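Local coordinates for protein BIFUNCTIONAL PROTEIN Proline utilization A (PutA) (Corynebacterium freiburgense, PDB 5UX5) that catalyses both oxidative steps from proline to glutamate, pairing an FAD-dependent proline dehydrogenase with an NAD-dependent glutamate-semialdehyde (aldehyde) dehydrogenase in one chain, at residues G300-L303 with S304-V308; P319-T322 with K323-D327; N329-R332 with M333-Y336. All blocks are in the same frame, centred on the assembly; numbering follows the deposited sequence.

Contact 1 (G300-L303 with S304-V308); sequences GANL and SMEKV. With FAD (flavin-adenine dinucleotide), chain E.
Asn-302 and Leu-303 reach forward into the first turn of the helix, each through its carbonyl and its side chain. The amide of Glu-306 gives its hydrogen to Asn-302 O, N to O 2.9 Å, and that of Lys-307 to Leu-303 O, also 2.9 Å from N to O. Alongside the first bond, Asn-302 ND2 lies 3.4 Å from Glu-306 CG and makes a weak hydrogen bond to Glu-306 OE2. The amide and carboxylate planes stand nearly perpendicular, 86° apart, and OE2 has a firmer partner in the backbone N of Tyr-236. Asn-302 holds the N-cap position, yet its side chain makes no capping bond; OD1 rests against Met-305 CB instead.

Leu-303, with CG anti to the backbone N (chi1 -174°), lays one methyl beside the aliphatic end of Lys-307 and puts the other, CD2, against the adenine, 3.5 Å from FAD C5A. A branched apolar residue suits this place, since its two methyls can serve helix and cofactor together.

Further out, the loop holds the ribityl chain, the ribose and the flavin edge largely with backbone atoms. Gly-300 N donates to the ribityl oxygen O2' at 2.6 Å, and Gly-300 O accepts from the adenosine ribose hydroxyl O2B. The unusual backbone angles of Gly-300 would press a side chain against the preceding carbonyl, which accounts for glycine. Ala-301 N donates to flavin O2 at 2.9 Å, while its small CB fits beside flavin N1. The loop leaves the C-terminal end of barrel strand 293-298, the side where TIM-barrel enzymes place their active sites, and here forms part of the FAD pocket of the proline dehydrogenase domain.

Contact 2 (P319-T322 with K323-D327); sequences PYAT and KEEVD. With FAD (flavin-adenine dinucleotide), chain E.
Thr-322 and Lys-323 open helix 323-337 where it meets the adenine of FAD. Lys-323 lays its aliphatic chain along the base, CB 3.4 Å from FAD C5A, and then bends so that NZ pairs with Asp-327 OD2 in a salt bridge one turn on. The same ammonium makes a weak hydrogen bond to the phosphate oxygen O2A; a long, flexible cation suits a site that must span base and phosphate. Glu-324 turns its carboxylate back, OE1 lying 3.4 Å from Thr-322 CB.

Glu-325 closes a capping box with Thr-322. Its N donates to Thr-322 OG1 at 3.2 Å, a fairly straight bond (156°), and its OE1 takes two donors in return: Thr-322 N at 3.0 Å, and the Thr-322 hydroxyl, which meets the anti lone pair. With OG1 set between the backbone N and the carbonyl carbon (chi1 75°), the threonine can use its hydroxyl both ways. Glu-325 CB, meanwhile, sits over a face of the Tyr-320 ring in a CH-pi contact, 3.8 Å from the centroid. Val-326 offers CG2 both to the Tyr-320 ring and to the adenine, 3.2 Å from FAD N3A, a compact apolar side chain between ring and base. Asp-327 completes the turn, its OD1 in a salt bridge with Lys-299.

The Tyr-320 hydroxyl bonds to Ala-455 O. In the loop after helix 303-313, Pro-319 packs back on that helix, and the chain then enters helix 323-337, whose first turn lies next to Lys-299, just beyond strand 293-298.

Contact 3 (N329-R332 with M333-Y336); sequences NFLR and MMDY
Four successive i to i+4 bonds join Asn-329 through Arg-332 to Met-333 through Tyr-336, the backbone of a regular alpha-helix. The amide of Met-333 meets Asn-329 O at 2.8 Å from N to O, and the bond from Asp-335 N to Leu-331 O is 2.9 Å; the first is nearly straight, at 165°.

Among the side chains, Met-333 CG lies 3.9 Å from Asn-329 OD1, an oblique approach in which the thioether chain passes the amide. That oxygen is occupied by Arg-332, whose guanidinium comes side-on and in its own plane: NE meets OD1 at 3.0 Å in the carbonyl plane, and NH2 at 2.6 Å from above it. Two donors on one oxygen fix the amide's rotation, which leaves ND2 to donate to Ala-266 O. Arginine thus suits a buried place with two acceptors to serve, since NH2 also bonds to Ala-455 O.

On another side of the helix Leu-331 and Met-334 run alongside each other, pointing the same way, with Leu-331 CD2 3.4 Å from Met-334 CE. Met-334 has CG anti to the backbone N (chi1 -177°) and bends only at its last torsion, which brings its methyl back to the leucine. Buried Asp-335 has its charge met by Arg-451, Arg-367 and Arg-339.

Several helices enclose this stretch: Met-333 packs on helix 271-287, Met-334 on helix 354-367, and Leu-331 on both helix 354-367 and helix 438-450. Phe-330 makes a cation-pi contact with Lys-299, which follows strand 293-298, and its side chain is about 5 Å from FAD.

Contacts 1 and 2 are partly buried helix starts that share FAD: one binds it largely through backbone atoms of a loop, the other packs the adenine with Lys-323 and Val-326. They meet through Leu-303 CD1 and Pro-319 CB, 3.7 Å apart. Contact 3 is wholly buried, farther along the helix that contact 2 begins, and joined to it where the Tyr-320 hydroxyl packs on Asn-329 and Arg-332. Its chemistry is that of a helix interior, regular backbone bonds, a leucine-methionine pair and buried polar groups met by arginines, whereas contact 2 is ruled by a capping box. Contacts 1 and 3 do not touch, their nearest atoms about 7 Å apart.

Contact 1 (G300-L303 with S304-V308)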
loop_
_atom_site.group_PDB
_atom_site.type_symbol
_atom_site.label_atom_id
_atom_site.label_comp_id
_atom_site.label_asym_id
_atom_site.label_seq_id
_atom_site.Cartn_x
_atom_site.Cartn_y
_atom_site.Cartn_z
ATOM N N GLY A 300 6.645 13.809 20.217
ATOM C CA GLY A 300 6.047 13.150 19.060
ATOM C C GLY A 300 5.111 12.022 19.442
ATOM O O GLY A 300 5.477 11.186 20.277
ATOM N N ALA A 301 3.909 11.966 18.855
ATOM C CA ALA A 301 2.891 11.013 19.295
ATOM C C ALA A 301 2.585 9.913 18.275
ATOM O O ALA A 301 1.702 9.091 18.521
ATOM C CB ALA A 301 1.608 11.750 19.663
ATOM N N ASN A 302 3.318 9.836 17.173
ATOM C CA ASN A 302 2.941 8.970 16.069
ATOM C C ASN A 302 4.018 7.916 15.761
ATOM O O ASN A 302 4.168 7.487 14.614
ATOM C CB ASN A 302 2.630 9.818 14.841
ATOM C CG ASN A 302 1.956 9.034 13.749
ATOM O OD1 ASN A 302 0.954 8.330 13.980
ATOM N ND2 ASN A 302 2.530 9.105 12.547
ATOM N N LEU A 303 4.776 7.478 16.775
ATOM C CA LEU A 303 5.890 6.564 16.532
ATOM C C LEU A 303 5.422 5.219 15.956
ATOM O O LEU A 303 6.025 4.701 15.003
ATOM C CB LEU A 303 6.678 6.380 17.838
ATOM C CG LEU A 303 7.993 5.586 17.886
ATOM C CD1 LEU A 303 9.086 6.280 17.102
ATOM C CD2 LEU A 303 8.424 5.369 19.317
ATOM N N SER A 304 4.336 4.652 16.502
ATOM C CA SER A 304 3.802 3.380 16.011
ATOM C C SER A 304 3.541 3.431 14.516
ATOM O O SER A 304 4.138 2.677 13.743
ATOM C CB SER A 304 2.503 3.024 16.732
ATOM O OG SER A 304 2.729 2.540 18.054
ATOM N N MET A 305 2.641 4.321 14.083
ATOM C CA MET A 305 2.351 4.364 12.654
ATOM C C MET A 305 3.537 4.843 11.829
ATOM O O MET A 305 3.612 4.524 10.636
ATOM C CB MET A 305 1.132 5.224 12.364
ATOM C CG MET A 305 -0.206 4.583 12.775
ATOM S SD MET A 305 -0.453 2.878 12.217
ATOM C CE MET A 305 -0.093 3.047 10.465
ATOM N N GLU A 306 4.482 5.563 12.432
ATOM C CA GLU A 306 5.670 5.956 11.688
ATOM C C GLU A 306 6.561 4.760 11.386
ATOM O O GLU A 306 7.181 4.709 10.319
ATOM C CB GLU A 306 6.442 7.012 12.466
ATOM C CG GLU A 306 5.888 8.405 12.392
ATOM C CD GLU A 306 6.014 8.989 11.012
ATOM O OE1 GLU A 306 6.768 8.435 10.175
ATOM O OE2 GLU A 306 5.362 10.019 10.769
ATOM N N LYS A 307 6.619 3.784 12.295
ATOM C CA LYS A 307 7.430 2.600 12.047
ATOM C C LYS A 307 6.734 1.660 11.062
ATOM O O LYS A 307 7.387 1.088 10.173
ATOM C CB LYS A 307 7.710 1.872 13.370
ATOM C CG LYS A 307 8.510 2.658 14.436
ATOM C CD LYS A 307 9.202 1.766 15.449
ATOM C CE LYS A 307 9.914 2.610 16.520
ATOM N NZ LYS A 307 10.946 1.957 17.412
ATOM N N VAL A 308 5.404 1.529 11.164
ATOM C CA VAL A 308 4.652 0.752 10.174
ATOM C C VAL A 308 4.850 1.331 8.776
ATOM O O VAL A 308 5.101 0.598 7.817
ATOM C CB VAL A 308 3.156 0.666 10.542
ATOM C CG1 VAL A 308 2.366 0.247 9.321
ATOM C CG2 VAL A 308 2.897 -0.306 11.724
HETATM P PA FAD E . 8.195 11.059 27.958
HETATM O O1A FAD E . 8.005 9.660 28.638
HETATM O O2A FAD E . 9.353 11.869 28.310
HETATM O O5B FAD E . 8.324 11.104 26.482
HETATM C C5B FAD E . 7.689 10.117 25.692
HETATM C C4B FAD E . 8.049 10.359 24.238
HETATM O O4B FAD E . 9.311 9.838 23.941
HETATM C C3B FAD E . 7.106 9.704 23.279
HETATM O O3B FAD E . 5.924 10.381 23.038
HETATM C C2B FAD E . 7.940 9.581 22.055
HETATM O O2B FAD E . 7.828 10.695 21.247
HETATM C C1B FAD E . 9.315 9.358 22.615
HETATM N N9A FAD E . 9.716 7.959 22.599
HETATM C C8A FAD E . 9.375 6.990 23.533
HETATM N N7A FAD E . 9.910 5.807 23.172
HETATM C C5A FAD E . 10.644 5.930 21.997
HETATM C C6A FAD E . 11.405 5.052 21.202
HETATM N N6A FAD E . 11.571 3.639 21.499
HETATM N N1A FAD E . 12.004 5.531 20.101
HETATM C C2A FAD E . 11.869 6.849 19.751
HETATM N N3A FAD E . 11.134 7.728 20.503
HETATM C C4A FAD E . 10.519 7.311 21.615
HETATM N N1 FAD E . 2.307 15.133 19.786
HETATM C C2 FAD E . 2.403 15.369 18.367
HETATM O O2 FAD E . 3.024 14.423 17.586
HETATM N N3 FAD E . 1.811 16.510 17.812
HETATM C C4 FAD E . 1.164 17.459 18.605
HETATM O O4 FAD E . 0.600 18.587 18.033
HETATM C C4X FAD E . 1.196 17.311 20.096
HETATM N N5 FAD E . 0.723 18.298 20.953
HETATM C C5X FAD E . 0.814 18.147 22.344
HETATM C C6 FAD E . 0.333 19.140 23.218
HETATM C C7 FAD E . 0.434 18.951 24.592
HETATM C C7M FAD E . -0.077 19.987 25.550
HETATM C C8 FAD E . 1.014 17.820 25.109
HETATM C C8M FAD E . 1.122 17.625 26.587
HETATM C C9 FAD E . 1.488 16.837 24.254
HETATM C C9A FAD E . 1.389 17.003 22.885
HETATM N N10 FAD E . 1.904 15.977 22.039
HETATM C C10 FAD E . 1.815 16.115 20.637
HETATM C "C1'" FAD E . 2.467 14.750 22.631
HETATM C "C2'" FAD E . 3.964 14.676 22.758
HETATM O "O2'" FAD E . 4.511 14.595 21.491
HETATM C "C3'" FAD E . 4.290 13.444 23.630
HETATM O "O3'" FAD E . 3.863 12.324 22.956
HETATM C "C4'" FAD E . 3.695 13.381 25.042
HETATM O "O4'" FAD E . 3.419 14.624 25.579
HETATM C "C5'" FAD E . 4.511 12.505 26.020
HETATM O "O5'" FAD E . 5.916 12.728 26.036
HETATM P P FAD E . 6.728 13.347 27.295
HETATM O O1P FAD E . 7.717 14.542 27.017
HETATM O O2P FAD E . 5.509 13.563 28.272
HETATM O O3P FAD E . 7.188 12.108 28.233
#

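Contact 2 (P319-T322 with K323-D327)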
loop_
_atom_site.group_PDB
_atom_site.type_symbol
_atom_site.label_atom_id
_atom_site.label_comp_id
_atom_site.label_asym_id
_atom_site.label_seq_id
_atom_site.Cartn_x
_atom_site.Cartn_y
_atom_site.Cartn_z
ATOM N N PRO A 319 11.307 8.961 12.829
ATOM C CA PRO A 319 11.817 9.336 14.146
ATOM C C PRO A 319 13.112 8.608 14.483
ATOM O O PRO A 319 13.561 7.699 13.796
ATOM C CB PRO A 319 10.708 8.911 15.113
ATOM C CG PRO A 319 9.542 8.632 14.283
ATOM C CD PRO A 319 10.065 8.184 12.962
ATOM N N TYR A 320 13.730 9.066 15.559
ATOM C CA TYR A 320 14.941 8.457 16.055
ATOM C C TYR A 320 14.667 7.015 16.415
ATOM O O TYR A 320 13.532 6.647 16.709
ATOM C CB TYR A 320 15.426 9.188 17.304
ATOM C CG TYR A 320 16.057 10.535 17.101
ATOM C CD1 TYR A 320 17.338 10.647 16.598
ATOM C CD2 TYR A 320 15.386 11.705 17.458
ATOM C CE1 TYR A 320 17.941 11.893 16.434
ATOM C CE2 TYR A 320 15.985 12.961 17.292
ATOM C CZ TYR A 320 17.262 13.034 16.779
ATOM O OH TYR A 320 17.872 14.242 16.607
ATOM N N ALA A 321 15.743 6.210 16.471
ATOM C CA ALA A 321 15.621 4.794 16.802
ATOM C C ALA A 321 15.403 4.546 18.290
ATOM O O ALA A 321 14.786 3.541 18.651
ATOM C CB ALA A 321 16.855 4.034 16.336
ATOM N N THR A 322 15.884 5.430 19.161
ATOM C CA THR A 322 15.793 5.268 20.611
ATOM C C THR A 322 15.164 6.499 21.255
ATOM O O THR A 322 15.329 7.613 20.766
ATOM C CB THR A 322 17.160 5.092 21.233
ATOM O OG1 THR A 322 17.803 6.370 21.245
ATOM C CG2 THR A 322 17.990 4.194 20.408
ATOM N N LYS A 323 14.482 6.299 22.389
ATOM C CA LYS A 323 13.943 7.426 23.157
ATOM C C LYS A 323 15.045 8.314 23.755
ATOM O O LYS A 323 14.819 9.506 24.005
ATOM C CB LYS A 323 13.017 6.896 24.257
ATOM C CG LYS A 323 13.009 7.677 25.594
ATOM C CD LYS A 323 11.584 8.025 26.016
ATOM C CE LYS A 323 11.480 8.389 27.479
ATOM N NZ LYS A 323 12.042 9.746 27.797
ATOM N N GLU A 324 16.232 7.766 24.013
ATOM C CA GLU A 324 17.326 8.613 24.477
ATOM C C GLU A 324 17.643 9.712 23.462
ATOM O O GLU A 324 17.958 10.855 23.836
ATOM C CB GLU A 324 18.562 7.766 24.773
ATOM C CG GLU A 324 18.439 6.884 26.022
ATOM C CD GLU A 324 17.551 5.627 25.820
ATOM O OE1 GLU A 324 17.403 5.140 24.668
ATOM O OE2 GLU A 324 17.002 5.124 26.829
ATOM N N GLU A 325 17.596 9.381 22.170
ATOM C CA GLU A 325 17.870 10.405 21.169
ATOM C C GLU A 325 16.788 11.481 21.190
ATOM O O GLU A 325 17.065 12.671 21.003
ATOM C CB GLU A 325 17.997 9.747 19.804
ATOM C CG GLU A 325 19.155 8.774 19.734
ATOM C CD GLU A 325 19.101 7.903 18.512
ATOM O OE1 GLU A 325 18.449 6.833 18.555
ATOM O OE2 GLU A 325 19.702 8.299 17.494
ATOM N N VAL A 326 15.558 11.077 21.468
ATOM C CA VAL A 326 14.443 12.003 21.515
ATOM C C VAL A 326 14.609 12.957 22.680
ATOM O O VAL A 326 14.458 14.179 22.541
ATOM C CB VAL A 326 13.131 11.220 21.619
ATOM C CG1 VAL A 326 11.993 12.188 21.710
ATOM C CG2 VAL A 326 13.000 10.282 20.431
ATOM N N ASP A 327 14.869 12.406 23.863
ATOM C CA ASP A 327 15.100 13.253 25.023
ATOM C C ASP A 327 16.250 14.221 24.770
ATOM O O ASP A 327 16.187 15.385 25.174
ATOM C CB ASP A 327 15.389 12.383 26.242
ATOM C CG ASP A 327 14.149 11.729 26.790
ATOM O OD1 ASP A 327 13.030 12.248 26.558
ATOM O OD2 ASP A 327 14.296 10.733 27.513
HETATM P PA FAD E . 8.195 11.059 27.958
HETATM O O1A FAD E . 8.005 9.660 28.638
HETATM O O2A FAD E . 9.353 11.869 28.310
HETATM O O5B FAD E . 8.324 11.104 26.482
HETATM C C5B FAD E . 7.689 10.117 25.692
HETATM C C4B FAD E . 8.049 10.359 24.238
HETATM O O4B FAD E . 9.311 9.838 23.941
HETATM C C3B FAD E . 7.106 9.704 23.279
HETATM O O3B FAD E . 5.924 10.381 23.038
HETATM C C2B FAD E . 7.940 9.581 22.055
HETATM O O2B FAD E . 7.828 10.695 21.247
HETATM C C1B FAD E . 9.315 9.358 22.615
HETATM N N9A FAD E . 9.716 7.959 22.599
HETATM C C8A FAD E . 9.375 6.990 23.533
HETATM N N7A FAD E . 9.910 5.807 23.172
HETATM C C5A FAD E . 10.644 5.930 21.997
HETATM C C6A FAD E . 11.405 5.052 21.202
HETATM N N6A FAD E . 11.571 3.639 21.499
HETATM N N1A FAD E . 12.004 5.531 20.101
HETATM C C2A FAD E . 11.869 6.849 19.751
HETATM N N3A FAD E . 11.134 7.728 20.503
HETATM C C4A FAD E . 10.519 7.311 21.615
HETATM N N1 FAD E . 2.307 15.133 19.786
HETATM C C2 FAD E . 2.403 15.369 18.367
HETATM O O2 FAD E . 3.024 14.423 17.586
HETATM N N3 FAD E . 1.811 16.510 17.812
HETATM C C4 FAD E . 1.164 17.459 18.605
HETATM O O4 FAD E . 0.600 18.587 18.033
HETATM C C4X FAD E . 1.196 17.311 20.096
HETATM N N5 FAD E . 0.723 18.298 20.953
HETATM C C5X FAD E . 0.814 18.147 22.344
HETATM C C6 FAD E . 0.333 19.140 23.218
HETATM C C7 FAD E . 0.434 18.951 24.592
HETATM C C7M FAD E . -0.077 19.987 25.550
HETATM C C8 FAD E . 1.014 17.820 25.109
HETATM C C8M FAD E . 1.122 17.625 26.587
HETATM C C9 FAD E . 1.488 16.837 24.254
HETATM C C9A FAD E . 1.389 17.003 22.885
HETATM N N10 FAD E . 1.904 15.977 22.039
HETATM C C10 FAD E . 1.815 16.115 20.637
HETATM C "C1'" FAD E . 2.467 14.750 22.631
HETATM C "C2'" FAD E . 3.964 14.676 22.758
HETATM O "O2'" FAD E . 4.511 14.595 21.491
HETATM C "C3'" FAD E . 4.290 13.444 23.630
HETATM O "O3'" FAD E . 3.863 12.324 22.956
HETATM C "C4'" FAD E . 3.695 13.381 25.042
HETATM O "O4'" FAD E . 3.419 14.624 25.579
HETATM C "C5'" FAD E . 4.511 12.505 26.020
HETATM O "O5'" FAD E . 5.916 12.728 26.036
HETATM P P FAD E . 6.728 13.347 27.295
HETATM O O1P FAD E . 7.717 14.542 27.017
HETATM O O2P FAD E . 5.509 13.563 28.272
HETATM O O3P FAD E . 7.188 12.108 28.233
#

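Contact 3 (N329-R332 with M333-Y336)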
loop_
_atom_site.group_PDB
_atom_site.type_symbol
_atom_site.label_atom_id
_atom_site.label_comp_id
_atom_site.label_asym_id
_atom_site.label_seq_id
_atom_site.Cartn_x
_atom_site.Cartn_y
_atom_site.Cartn_z
ATOM N N ASN A 329 17.406 15.409 21.721
ATOM C CA ASN A 329 17.044 16.435 20.754
ATOM C C ASN A 329 16.043 17.420 21.344
ATOM O O ASN A 329 16.043 18.599 20.978
ATOM C CB ASN A 329 16.481 15.775 19.491
ATOM C CG ASN A 329 16.390 16.738 18.317
ATOM O OD1 ASN A 329 17.293 17.540 18.097
ATOM N ND2 ASN A 329 15.313 16.647 17.550
ATOM N N PHE A 330 15.165 16.952 22.231
ATOM C CA PHE A 330 14.268 17.863 22.926
ATOM C C PHE A 330 15.076 18.906 23.691
ATOM O O PHE A 330 14.764 20.098 23.656
ATOM C CB PHE A 330 13.356 17.059 23.853
ATOM C CG PHE A 330 12.096 17.762 24.265
ATOM C CD1 PHE A 330 10.982 17.754 23.449
ATOM C CD2 PHE A 330 12.015 18.425 25.488
ATOM C CE1 PHE A 330 9.807 18.392 23.856
ATOM C CE2 PHE A 330 10.854 19.057 25.890
ATOM C CZ PHE A 330 9.753 19.031 25.081
ATOM N N LEU A 331 16.156 18.479 24.349
ATOM C CA LEU A 331 17.011 19.436 25.040
ATOM C C LEU A 331 17.801 20.291 24.059
ATOM O O LEU A 331 18.044 21.470 24.329
ATOM C CB LEU A 331 17.950 18.712 25.996
ATOM C CG LEU A 331 17.325 17.941 27.159
ATOM C CD1 LEU A 331 18.357 17.014 27.739
ATOM C CD2 LEU A 331 16.933 18.883 28.238
ATOM N N ARG A 332 18.234 19.723 22.926
ATOM C CA ARG A 332 18.975 20.538 21.960
ATOM C C ARG A 332 18.100 21.641 21.377
ATOM O O ARG A 332 18.540 22.790 21.247
ATOM C CB ARG A 332 19.559 19.687 20.836
ATOM C CG ARG A 332 20.297 20.519 19.780
ATOM C CD ARG A 332 20.999 19.664 18.714
ATOM N NE ARG A 332 20.059 18.738 18.079
ATOM C CZ ARG A 332 20.335 17.924 17.057
ATOM N NH1 ARG A 332 21.538 17.894 16.520
ATOM N NH2 ARG A 332 19.395 17.123 16.576
ATOM N N MET A 333 16.859 21.319 21.022
ATOM C CA MET A 333 16.015 22.339 20.419
ATOM C C MET A 333 15.652 23.424 21.420
ATOM O O MET A 333 15.631 24.612 21.081
ATOM C CB MET A 333 14.769 21.710 19.808
ATOM C CG MET A 333 15.097 20.728 18.702
ATOM S SD MET A 333 13.735 20.465 17.549
ATOM C CE MET A 333 12.495 19.859 18.647
ATOM N N MET A 334 15.374 23.030 22.657
ATOM C CA MET A 334 15.144 23.987 23.732
ATOM C C MET A 334 16.349 24.909 23.902
ATOM O O MET A 334 16.223 26.143 23.898
ATOM C CB MET A 334 14.872 23.194 25.000
ATOM C CG MET A 334 14.542 23.921 26.216
ATOM S SD MET A 334 14.403 22.605 27.421
ATOM C CE MET A 334 16.099 22.135 27.505
ATOM N N ASP A 335 17.531 24.307 24.011
ATOM C CA ASP A 335 18.782 25.028 24.178
ATOM C C ASP A 335 18.965 26.102 23.115
ATOM O O ASP A 335 19.382 27.227 23.412
ATOM C CB ASP A 335 19.907 23.997 24.087
ATOM C CG ASP A 335 21.174 24.427 24.764
ATOM O OD1 ASP A 335 21.628 25.577 24.553
ATOM O OD2 ASP A 335 21.725 23.567 25.487
ATOM N N TYR A 336 18.683 25.760 21.863
ATOM C CA TYR A 336 18.972 26.650 20.748
ATOM C C TYR A 336 18.045 27.863 20.755
ATOM O O TYR A 336 18.472 28.987 20.451
ATOM C CB TYR A 336 18.835 25.861 19.446
ATOM C CG TYR A 336 18.988 26.633 18.141
ATOM C CD1 TYR A 336 17.954 27.412 17.628
ATOM C CD2 TYR A 336 20.143 26.507 17.378
ATOM C CE1 TYR A 336 18.098 28.093 16.426
ATOM C CE2 TYR A 336 20.294 27.171 16.172
ATOM C CZ TYR A 336 19.271 27.969 15.699
ATOM O OH TYR A 336 19.440 28.626 14.494
#